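Local coordinates for N-acetylneuraminate lyase (Fusobacterium nucleatum subsp. nucleatum ATCC 25586, PDB 5ZKA), which is a lyase of the dihydrodipicolinate synthetase family, built on a TIM barrel, at residues S118-F123 against I148-P153; V76-I81 against T110-K115; S23-P28 against E42-N47. All coordinates share one frame; numbering follows the deposited sequence. Where two conformers were deposited one is given.

Interaction 1: residues S118-F123 against I148-P153; sequences SAVTPF and IIYSIP
Two neighbouring parallel strands of the TIM barrel meet here, the outer members of the beta-alpha-beta unit made of strand 117-120, helix 129-143 and strand 147-150. Their short axes diverge by 24°, the twist of a barrel wall. Ser118, Val120, Ile148 and Tyr150 face the barrel interior, while the small Ala119 and the branched Ile149 face outward, against tyrosines of helix 129-143. Backbone bonds stitch the edges in parallel fashion: Tyr150 N gives to Ala119 O (3.2 Å), and Thr121 N reaches Tyr150 O almost along the C=O axis. Ile148 O is gripped twice, weakly by Ala119 N and more closely by Ser118 OG at 2.8 Å. That hydroxyl lies anti to its own backbone N (chi1 -165°), which swings it across to the next strand, and it also bonds Tyr57 OH; serine suits a spot where a compact group must serve several polar partners.

Tyr150 holds CG anti to its N (chi1 -179°), so the ring runs beside Val120, whose CB meets Tyr150 CD2 obliquely at 3.7 Å. Ile152 CG2 lies over one face of the same ring, toward its rim, and also touches Val120 CG2 at 3.9 Å, so beta-branched side chains wedge the ring from two directions. The phenol end bonds Ser61 OG; its place at the strand's C-terminal end is consistent with that of the active-site tyrosine of relatives in this family. Past the strands, one water joins the segments, 2.5 Å from Thr121 OG1 and accepting from Ile152 N at 3.0 Å.

Interaction 2: residues V76-I81 against T110-K115; sequences VFEIAI and TKLGYK
Phe77 O, a carbonyl inside helix 70-84, is held by two donors: the weak helical bond from Ile81 N, and Tyr114 OH at 2.8 Å. The phenol approaches in the carbonyl plane on a lone pair, and the oxygen lies at the edge of the tyrosine ring. Tyrosine suits the place because its polar tip meets this carbonyl while its ring packs against apolar side chains.

The Phe77 ring points its edge at the Tyr114 face in a T-shaped stack, centroids 5.7 Å apart and planes at 80°. Ile81 slides past the opposite face: with CG1 anti to the backbone N (chi1 -166°), CD1 makes a CH-pi contact 4.2 Å from the centroid, while Ile81 CB rests 3.7 Å from Tyr114 CE1. Leu112 packs beside the ring on the backbone of helix 70-84, its CD1 3.8 Å from Glu78 N. Gly113, at a positive phi that glycine readily adopts, ends helix 99-112 in a Schellman motif and turns the chain so that Tyr114 points back at helix 70-84.

Tyr114 thus fills the cleft between helices 70-84 and 99-112, packing on Val109, on Leu90 and Ala92 of strand 89-93 and on Val58 of strand 55-58.

Interaction 3: residues S23-P28 against E42-N47; sequences SALMVP and EIIRYN
Ser23 sets OG anti to its carbonyl carbon (chi1 -77°) and Leu25 sets CG anti to its backbone N (chi1 -175°), and these two choices bring a hydroxyl and a pair of methyls to helix 37-49. The contact is the beta-alpha half of a beta-alpha-beta unit of the TIM barrel: the end of strand 20-24, with the chain that follows it, lies under the helix that covers its outer side.

The polar part is a chain of hydrogen bonds through the Asn47 amide. Ser23 OG donates to Asn47 OD1 at 2.6 Å, from above the carbonyl plane. The other end of the amide, Asn47 ND2, donates to Ile43 O one helical turn back (3.0 Å) and also bonds Asn224 OD1 on helix 223-237. Ile43 O takes the backbone N-H of Asn47 as well, so two donors from one residue share it. Asparagine suits this buried place, since its acceptor and donor are both used and the amide is fixed in rotation.

Alongside lies the apolar part. Leu25 crosses both isoleucines obliquely, one methyl to each: CD1 meets Ile43 CG2 at 3.8 Å, and CD2 meets Ile44 CG1 at 3.7 Å. Ile44 then passes on to helix 70-84, where it touches Ala80. Met26 O, buried by the contact, has no hydrogen-bond partner in the model and faces the methyls of Ile43. Extended to its full length, Ile43 reaches the rigid proline ring tip to tip, CD1 lying 3.5 Å from Pro28 CD.

Overall arrangement
Along the chain the contacts come in the order 3, 2, 1; interaction 1 lies within the barrel wall, and the other two involve the helices around it. Interaction 3 and interaction 2 are about 15 Å apart between centres and touch directly, Ala80 CA lying 3.5 Å from Ile44 CD1 and Val76 CG1 4.1 Å from Val27 CG2, so helices 37-49 and 70-84 pack side by side on the barrel. Helix 99-112 of interaction 2 runs on into strand 117-120 of interaction 1, whose centre is about 20 Å away. Interactions 1 and 3 share the sheet on opposite sides of the chain's centre, about 21 Å apart. Interaction 1 borders strand 174-176, which leads to the modified Lys178.

Interaction 1: residues S118-F123 against I148-P153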
loop_
_atom_site.group_PDB
_atom_site.type_symbol
_atom_site.label_atom_id
_atom_site.label_comp_id
_atom_site.label_asym_id
_atom_site.label_seq_id
_atom_site.Cartn_x
_atom_site.Cartn_y
_atom_site.Cartn_z
ATOM N N SER A 118 -2.447 22.213 -10.883
ATOM C CA SER A 118 -2.963 20.887 -10.589
ATOM C C SER A 118 -4.475 20.951 -10.724
ATOM O O SER A 118 -5.072 22.027 -10.658
ATOM C CB SER A 118 -2.555 20.417 -9.183
ATOM O OG SER A 118 -2.746 19.028 -9.028
ATOM N N ALA A 119 -5.106 19.798 -10.937
ATOM C CA ALA A 119 -6.560 19.802 -11.063
ATOM C C ALA A 119 -7.097 18.441 -10.657
ATOM O O ALA A 119 -6.707 17.425 -11.242
ATOM C CB ALA A 119 -6.995 20.148 -12.490
ATOM N N VAL A 120 -8.002 18.428 -9.675
ATOM C CA VAL A 120 -8.645 17.179 -9.290
ATOM C C VAL A 120 -9.447 16.635 -10.475
ATOM O O VAL A 120 -9.932 17.390 -11.326
ATOM C CB VAL A 120 -9.539 17.395 -8.058
ATOM C CG1 VAL A 120 -10.617 18.439 -8.351
ATOM C CG2 VAL A 120 -10.150 16.068 -7.582
ATOM N N THR A 121 -9.570 15.310 -10.551
ATOM C CA THR A 121 -10.449 14.742 -11.561
ATOM C C THR A 121 -11.858 15.309 -11.379
ATOM O O THR A 121 -12.328 15.446 -10.245
ATOM C CB THR A 121 -10.476 13.212 -11.470
ATOM O OG1 THR A 121 -10.878 12.813 -10.153
ATOM C CG2 THR A 121 -9.091 12.633 -11.769
ATOM N N PRO A 122 -12.546 15.688 -12.458
ATOM C CA PRO A 122 -13.916 16.189 -12.289
ATOM C C PRO A 122 -14.781 15.097 -11.669
ATOM O O PRO A 122 -14.622 13.915 -11.972
ATOM C CB PRO A 122 -14.357 16.538 -13.719
ATOM C CG PRO A 122 -13.482 15.732 -14.592
ATOM C CD PRO A 122 -12.166 15.576 -13.876
ATOM N N PHE A 123 -15.671 15.497 -10.765
ATOM C CA PHE A 123 -16.358 14.548 -9.893
ATOM C C PHE A 123 -17.833 14.941 -9.805
ATOM O O PHE A 123 -18.296 15.840 -10.512
ATOM C CB PHE A 123 -15.659 14.498 -8.522
ATOM C CG PHE A 123 -15.557 15.839 -7.837
ATOM C CD1 PHE A 123 -14.474 16.676 -8.069
ATOM C CD2 PHE A 123 -16.538 16.251 -6.950
ATOM C CE1 PHE A 123 -14.377 17.912 -7.438
ATOM C CE2 PHE A 123 -16.446 17.480 -6.307
ATOM C CZ PHE A 123 -15.369 18.312 -6.561
ATOM N N ILE A 148 -0.332 18.951 -13.118
ATOM C CA ILE A 148 -0.192 17.732 -12.327
ATOM C C ILE A 148 -1.595 17.185 -12.104
ATOM O O ILE A 148 -2.466 17.890 -11.580
ATOM C CB ILE A 148 0.544 18.000 -11.001
ATOM C CG1 ILE A 148 2.026 18.254 -11.265
ATOM C CG2 ILE A 148 0.428 16.834 -10.067
ATOM C CD1 ILE A 148 2.701 18.945 -10.111
ATOM N N ILE A 149 -1.836 15.950 -12.559
ATOM C CA ILE A 149 -3.098 15.271 -12.276
ATOM C C ILE A 149 -3.246 15.080 -10.775
ATOM O O ILE A 149 -2.343 14.550 -10.119
ATOM C CB ILE A 149 -3.128 13.898 -12.959
ATOM C CG1 ILE A 149 -2.793 13.990 -14.438
ATOM C CG2 ILE A 149 -4.441 13.178 -12.669
ATOM C CD1 ILE A 149 -2.444 12.626 -15.036
ATOM N N TYR A 150 -4.403 15.473 -10.224
ATOM C CA TYR A 150 -4.730 15.235 -8.816
ATOM C C TYR A 150 -5.704 14.061 -8.769
ATOM O O TYR A 150 -6.884 14.208 -9.093
ATOM C CB TYR A 150 -5.317 16.486 -8.151
ATOM C CG TYR A 150 -5.663 16.349 -6.664
ATOM C CD1 TYR A 150 -5.227 15.256 -5.909
ATOM C CD2 TYR A 150 -6.446 17.306 -6.026
ATOM C CE1 TYR A 150 -5.546 15.135 -4.555
ATOM C CE2 TYR A 150 -6.775 17.195 -4.678
ATOM C CZ TYR A 150 -6.323 16.107 -3.946
ATOM O OH TYR A 150 -6.649 15.997 -2.609
ATOM N N SER A 151 -5.209 12.898 -8.338
ATOM C CA SER A 151 -5.985 11.661 -8.308
ATOM C C SER A 151 -6.297 11.307 -6.859
ATOM O O SER A 151 -5.398 10.930 -6.100
ATOM C CB SER A 151 -5.232 10.519 -8.987
ATOM O OG SER A 151 -5.966 9.313 -8.837
ATOM N N ILE A 152 -7.573 11.414 -6.481
ATOM C CA ILE A 152 -7.977 11.117 -5.106
ATOM C C ILE A 152 -9.265 10.294 -5.106
ATOM O O ILE A 152 -10.356 10.822 -4.847
ATOM C CB ILE A 152 -8.069 12.405 -4.259
ATOM C CG1 ILE A 152 -8.451 12.079 -2.802
ATOM C CG2 ILE A 152 -8.973 13.457 -4.918
ATOM C CD1 ILE A 152 -8.007 13.130 -1.798
ATOM N N PRO A 153 -9.172 8.983 -5.367
ATOM C CA PRO A 153 -10.396 8.166 -5.516
ATOM C C PRO A 153 -11.226 8.047 -4.243
ATOM O O PRO A 153 -12.444 7.825 -4.332
ATOM C CB PRO A 153 -9.863 6.792 -5.958
ATOM C CG PRO A 153 -8.393 6.979 -6.252
ATOM C CD PRO A 153 -7.936 8.197 -5.511
HETATM O O HOH W 1 -9.627 11.197 -8.628
#

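Interaction 2: residues V76-I81 against T110-K115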
loop_
_atom_site.group_PDB
_atom_site.type_symbol
_atom_site.label_atom_id
_atom_site.label_comp_id
_atom_site.label_asym_id
_atom_site.label_seq_id
_atom_site.Cartn_x
_atom_site.Cartn_y
_atom_site.Cartn_z
ATOM N N VAL A 76 -6.881 33.748 -2.090
ATOM C CA VAL A 76 -5.885 32.846 -1.507
ATOM C C VAL A 76 -4.665 32.745 -2.415
ATOM O O VAL A 76 -3.519 32.833 -1.958
ATOM C CB VAL A 76 -6.501 31.460 -1.245
ATOM C CG1 VAL A 76 -5.410 30.431 -0.930
ATOM C CG2 VAL A 76 -7.515 31.543 -0.112
ATOM N N PHE A 77 -4.894 32.565 -3.719
ATOM C CA PHE A 77 -3.781 32.464 -4.661
ATOM C C PHE A 77 -2.952 33.742 -4.680
ATOM O O PHE A 77 -1.719 33.686 -4.786
ATOM C CB PHE A 77 -4.289 32.166 -6.073
ATOM C CG PHE A 77 -4.793 30.759 -6.271
ATOM C CD1 PHE A 77 -3.987 29.659 -5.999
ATOM C CD2 PHE A 77 -6.058 30.538 -6.785
ATOM C CE1 PHE A 77 -4.457 28.367 -6.194
ATOM C CE2 PHE A 77 -6.530 29.238 -6.999
ATOM C CZ PHE A 77 -5.729 28.156 -6.701
ATOM N N GLU A 78 -3.610 34.906 -4.618
ATOM C CA GLU A 78 -2.876 36.179 -4.612
ATOM C C GLU A 78 -1.952 36.288 -3.407
ATOM O O GLU A 78 -0.779 36.661 -3.533
ATOM C CB GLU A 78 -3.831 37.372 -4.583
ATOM C CG GLU A 78 -4.847 37.459 -5.654
ATOM C CD GLU A 78 -5.806 38.607 -5.404
ATOM O OE1 GLU A 78 -5.404 39.582 -4.723
ATOM O OE2 GLU A 78 -6.964 38.525 -5.873
ATOM N N ILE A 79 -2.497 36.049 -2.218
ATOM C CA ILE A 79 -1.716 36.187 -0.994
ATOM C C ILE A 79 -0.562 35.191 -0.986
ATOM O O ILE A 79 0.581 35.542 -0.673
ATOM C CB ILE A 79 -2.629 36.016 0.234
ATOM C CG1 ILE A 79 -3.646 37.162 0.280
ATOM C CG2 ILE A 79 -1.814 35.956 1.537
ATOM C CD1 ILE A 79 -4.888 36.835 1.088
ATOM N N ALA A 80 -0.839 33.938 -1.364
ATOM C CA ALA A 80 0.180 32.897 -1.255
ATOM C C ALA A 80 1.425 33.251 -2.061
ATOM O O ALA A 80 2.548 33.179 -1.546
ATOM C CB ALA A 80 -0.389 31.545 -1.696
ATOM N N ILE A 81 1.254 33.654 -3.326
ATOM C CA ILE A 81 2.436 33.952 -4.131
ATOM C C ILE A 81 3.057 35.292 -3.730
ATOM O O ILE A 81 4.271 35.492 -3.881
ATOM C CB ILE A 81 2.098 33.887 -5.632
ATOM C CG1 ILE A 81 3.385 33.850 -6.464
ATOM C CG2 ILE A 81 1.198 35.040 -6.058
ATOM C CD1 ILE A 81 3.162 33.426 -7.894
ATOM N N THR A 110 -1.901 31.667 -13.550
ATOM C CA THR A 110 -0.788 31.756 -14.487
ATOM C C THR A 110 -0.323 33.200 -14.634
ATOM O O THR A 110 0.884 33.473 -14.626
ATOM C CB THR A 110 -1.196 31.149 -15.832
ATOM O OG1 THR A 110 -1.517 29.766 -15.636
ATOM C CG2 THR A 110 -0.074 31.253 -16.838
ATOM N N LYS A 111 -1.272 34.143 -14.707
ATOM C CA LYS A 111 -0.927 35.561 -14.784
ATOM C C LYS A 111 -0.240 36.042 -13.509
ATOM O O LYS A 111 0.636 36.914 -13.562
ATOM C CB LYS A 111 -2.188 36.385 -15.072
ATOM C CG LYS A 111 -1.954 37.893 -15.198
ATOM C CD LYS A 111 -3.251 38.635 -15.493
ATOM C CE LYS A 111 -3.023 40.140 -15.675
ATOM N NZ LYS A 111 -2.895 40.865 -14.378
ATOM N N LEU A 112 -0.632 35.497 -12.351
ATOM C CA LEU A 112 0.018 35.850 -11.089
ATOM C C LEU A 112 1.460 35.367 -11.030
ATOM O O LEU A 112 2.257 35.929 -10.278
ATOM C CB LEU A 112 -0.759 35.268 -9.899
ATOM C CG LEU A 112 -2.097 35.887 -9.474
ATOM C CD1 LEU A 112 -2.683 35.115 -8.307
ATOM C CD2 LEU A 112 -1.991 37.369 -9.125
ATOM N N GLY A 113 1.810 34.334 -11.788
ATOM C CA GLY A 113 3.181 33.866 -11.809
ATOM C C GLY A 113 3.373 32.435 -11.346
ATOM O O GLY A 113 4.510 31.967 -11.228
ATOM N N TYR A 114 2.283 31.727 -11.069
ATOM C CA TYR A 114 2.392 30.305 -10.777
ATOM C C TYR A 114 2.857 29.566 -12.024
ATOM O O TYR A 114 2.386 29.828 -13.133
ATOM C CB TYR A 114 1.057 29.734 -10.305
ATOM C CG TYR A 114 0.636 30.110 -8.898
ATOM C CD1 TYR A 114 0.037 31.341 -8.637
ATOM C CD2 TYR A 114 0.807 29.220 -7.835
ATOM C CE1 TYR A 114 -0.362 31.689 -7.361
ATOM C CE2 TYR A 114 0.399 29.554 -6.555
ATOM C CZ TYR A 114 -0.185 30.790 -6.322
ATOM O OH TYR A 114 -0.597 31.129 -5.051
ATOM N N LYS A 115 3.799 28.642 -11.840
ATOM C CA LYS A 115 4.457 27.968 -12.950
ATOM C C LYS A 115 4.033 26.517 -13.060
ATOM O O LYS A 115 4.610 25.766 -13.851
ATOM C CB LYS A 115 5.980 28.071 -12.810
ATOM C CG LYS A 115 6.533 29.448 -13.177
ATOM C CD LYS A 115 6.058 29.855 -14.563
ATOM C CE LYS A 115 6.555 31.239 -14.957
ATOM N NZ LYS A 115 8.036 31.285 -15.134
#

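Interaction 3: residues S23-P28 against E42-N47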
loop_
_atom_site.group_PDB
_atom_site.type_symbol
_atom_site.label_atom_id
_atom_site.label_comp_id
_atom_site.label_asym_id
_atom_site.label_seq_id
_atom_site.Cartn_x
_atom_site.Cartn_y
_atom_site.Cartn_z
ATOM N N SER A 23 3.786 21.187 1.463
ATOM C CA SER A 23 2.623 21.292 2.336
ATOM C C SER A 23 1.395 21.644 1.509
ATOM O O SER A 23 1.431 22.580 0.705
ATOM C CB SER A 23 2.830 22.368 3.403
ATOM O OG SER A 23 3.692 21.909 4.434
ATOM N N ALA A 24 0.308 20.909 1.716
ATOM C CA ALA A 24 -0.992 21.336 1.211
ATOM C C ALA A 24 -1.453 22.444 2.132
ATOM O O ALA A 24 -1.860 22.199 3.274
ATOM C CB ALA A 24 -1.982 20.176 1.171
ATOM N N LEU A 25 -1.328 23.672 1.644
ATOM C CA LEU A 25 -1.433 24.850 2.484
ATOM C C LEU A 25 -2.818 24.969 3.108
ATOM O O LEU A 25 -3.833 24.984 2.410
ATOM C CB LEU A 25 -1.110 26.085 1.647
ATOM C CG LEU A 25 -1.067 27.411 2.397
ATOM C CD1 LEU A 25 0.108 27.397 3.369
ATOM C CD2 LEU A 25 -0.949 28.565 1.409
ATOM N N MET A 26 -2.856 25.067 4.432
ATOM C CA MET A 26 -4.109 25.347 5.115
ATOM C C MET A 26 -4.401 26.839 5.102
ATOM O O MET A 26 -3.491 27.676 5.047
ATOM C CB MET A 26 -4.056 24.848 6.552
ATOM C CG MET A 26 -3.735 23.373 6.631
ATOM S SD MET A 26 -4.672 22.542 7.910
ATOM C CE MET A 26 -6.360 22.767 7.367
ATOM N N VAL A 27 -5.684 27.172 5.172
ATOM C CA VAL A 27 -6.153 28.546 5.054
ATOM C C VAL A 27 -6.952 28.881 6.301
ATOM O O VAL A 27 -7.847 28.117 6.674
ATOM C CB VAL A 27 -7.009 28.769 3.795
ATOM C CG1 VAL A 27 -7.534 30.216 3.766
ATOM C CG2 VAL A 27 -6.185 28.467 2.558
ATOM N N PRO A 28 -6.653 29.990 6.991
ATOM C CA PRO A 28 -7.456 30.370 8.152
ATOM C C PRO A 28 -8.637 31.231 7.747
ATOM O O PRO A 28 -8.492 32.224 7.019
ATOM C CB PRO A 28 -6.459 31.135 9.033
ATOM C CG PRO A 28 -5.503 31.745 8.066
ATOM C CD PRO A 28 -5.439 30.813 6.860
ATOM N N GLU A 42 0.896 34.111 8.011
ATOM C CA GLU A 42 1.604 33.453 9.108
ATOM C C GLU A 42 1.767 31.960 8.851
ATOM O O GLU A 42 2.802 31.373 9.190
ATOM C CB GLU A 42 0.869 33.679 10.429
ATOM C CG GLU A 42 0.915 35.134 10.916
ATOM C CD GLU A 42 0.289 35.307 12.283
ATOM O OE1 GLU A 42 -0.079 34.283 12.900
ATOM O OE2 GLU A 42 0.146 36.468 12.732
ATOM N N ILE A 43 0.748 31.324 8.273
ATOM C CA ILE A 43 0.857 29.898 7.978
ATOM C C ILE A 43 1.888 29.660 6.885
ATOM O O ILE A 43 2.683 28.714 6.950
ATOM C CB ILE A 43 -0.517 29.327 7.588
ATOM C CG1 ILE A 43 -1.491 29.397 8.763
ATOM C CG2 ILE A 43 -0.375 27.886 7.094
ATOM C CD1 ILE A 43 -2.908 28.901 8.396
ATOM N N ILE A 44 1.878 30.504 5.855
ATOM C CA ILE A 44 2.876 30.415 4.795
ATOM C C ILE A 44 4.280 30.582 5.366
ATOM O O ILE A 44 5.188 29.798 5.060
ATOM C CB ILE A 44 2.587 31.467 3.705
ATOM C CG1 ILE A 44 1.298 31.114 2.957
ATOM C CG2 ILE A 44 3.754 31.567 2.741
ATOM C CD1 ILE A 44 0.697 32.285 2.183
ATOM N N ARG A 45 4.487 31.624 6.182
ATOM C CA ARG A 45 5.806 31.847 6.770
ATOM C C ARG A 45 6.248 30.658 7.621
ATOM O O ARG A 45 7.411 30.246 7.567
ATOM C CB ARG A 45 5.811 33.134 7.600
ATOM C CG ARG A 45 5.733 34.410 6.771
ATOM C CD ARG A 45 7.106 35.073 6.552
ATOM N NE ARG A 45 8.064 34.193 5.875
ATOM C CZ ARG A 45 8.120 34.005 4.558
ATOM N NH1 ARG A 45 7.265 34.625 3.754
ATOM N NH2 ARG A 45 9.025 33.182 4.038
ATOM N N TYR A 46 5.330 30.080 8.401
ATOM C CA TYR A 46 5.684 28.912 9.208
ATOM C C TYR A 46 6.141 27.749 8.332
ATOM O O TYR A 46 7.154 27.104 8.622
ATOM C CB TYR A 46 4.491 28.499 10.071
ATOM C CG TYR A 46 4.805 27.452 11.113
ATOM C CD1 TYR A 46 5.449 27.794 12.296
ATOM C CD2 TYR A 46 4.429 26.127 10.930
ATOM C CE1 TYR A 46 5.732 26.832 13.258
ATOM C CE2 TYR A 46 4.705 25.171 11.878
ATOM C CZ TYR A 46 5.359 25.526 13.041
ATOM O OH TYR A 46 5.624 24.560 13.987
ATOM N N ASN A 47 5.416 27.474 7.242
ATOM C CA ASN A 47 5.796 26.370 6.362
ATOM C C ASN A 47 7.171 26.590 5.738
ATOM O O ASN A 47 8.001 25.672 5.690
ATOM C CB ASN A 47 4.742 26.187 5.272
ATOM C CG ASN A 47 3.622 25.292 5.716
ATOM O OD1 ASN A 47 3.789 24.075 5.786
ATOM N ND2 ASN A 47 2.479 25.883 6.040
#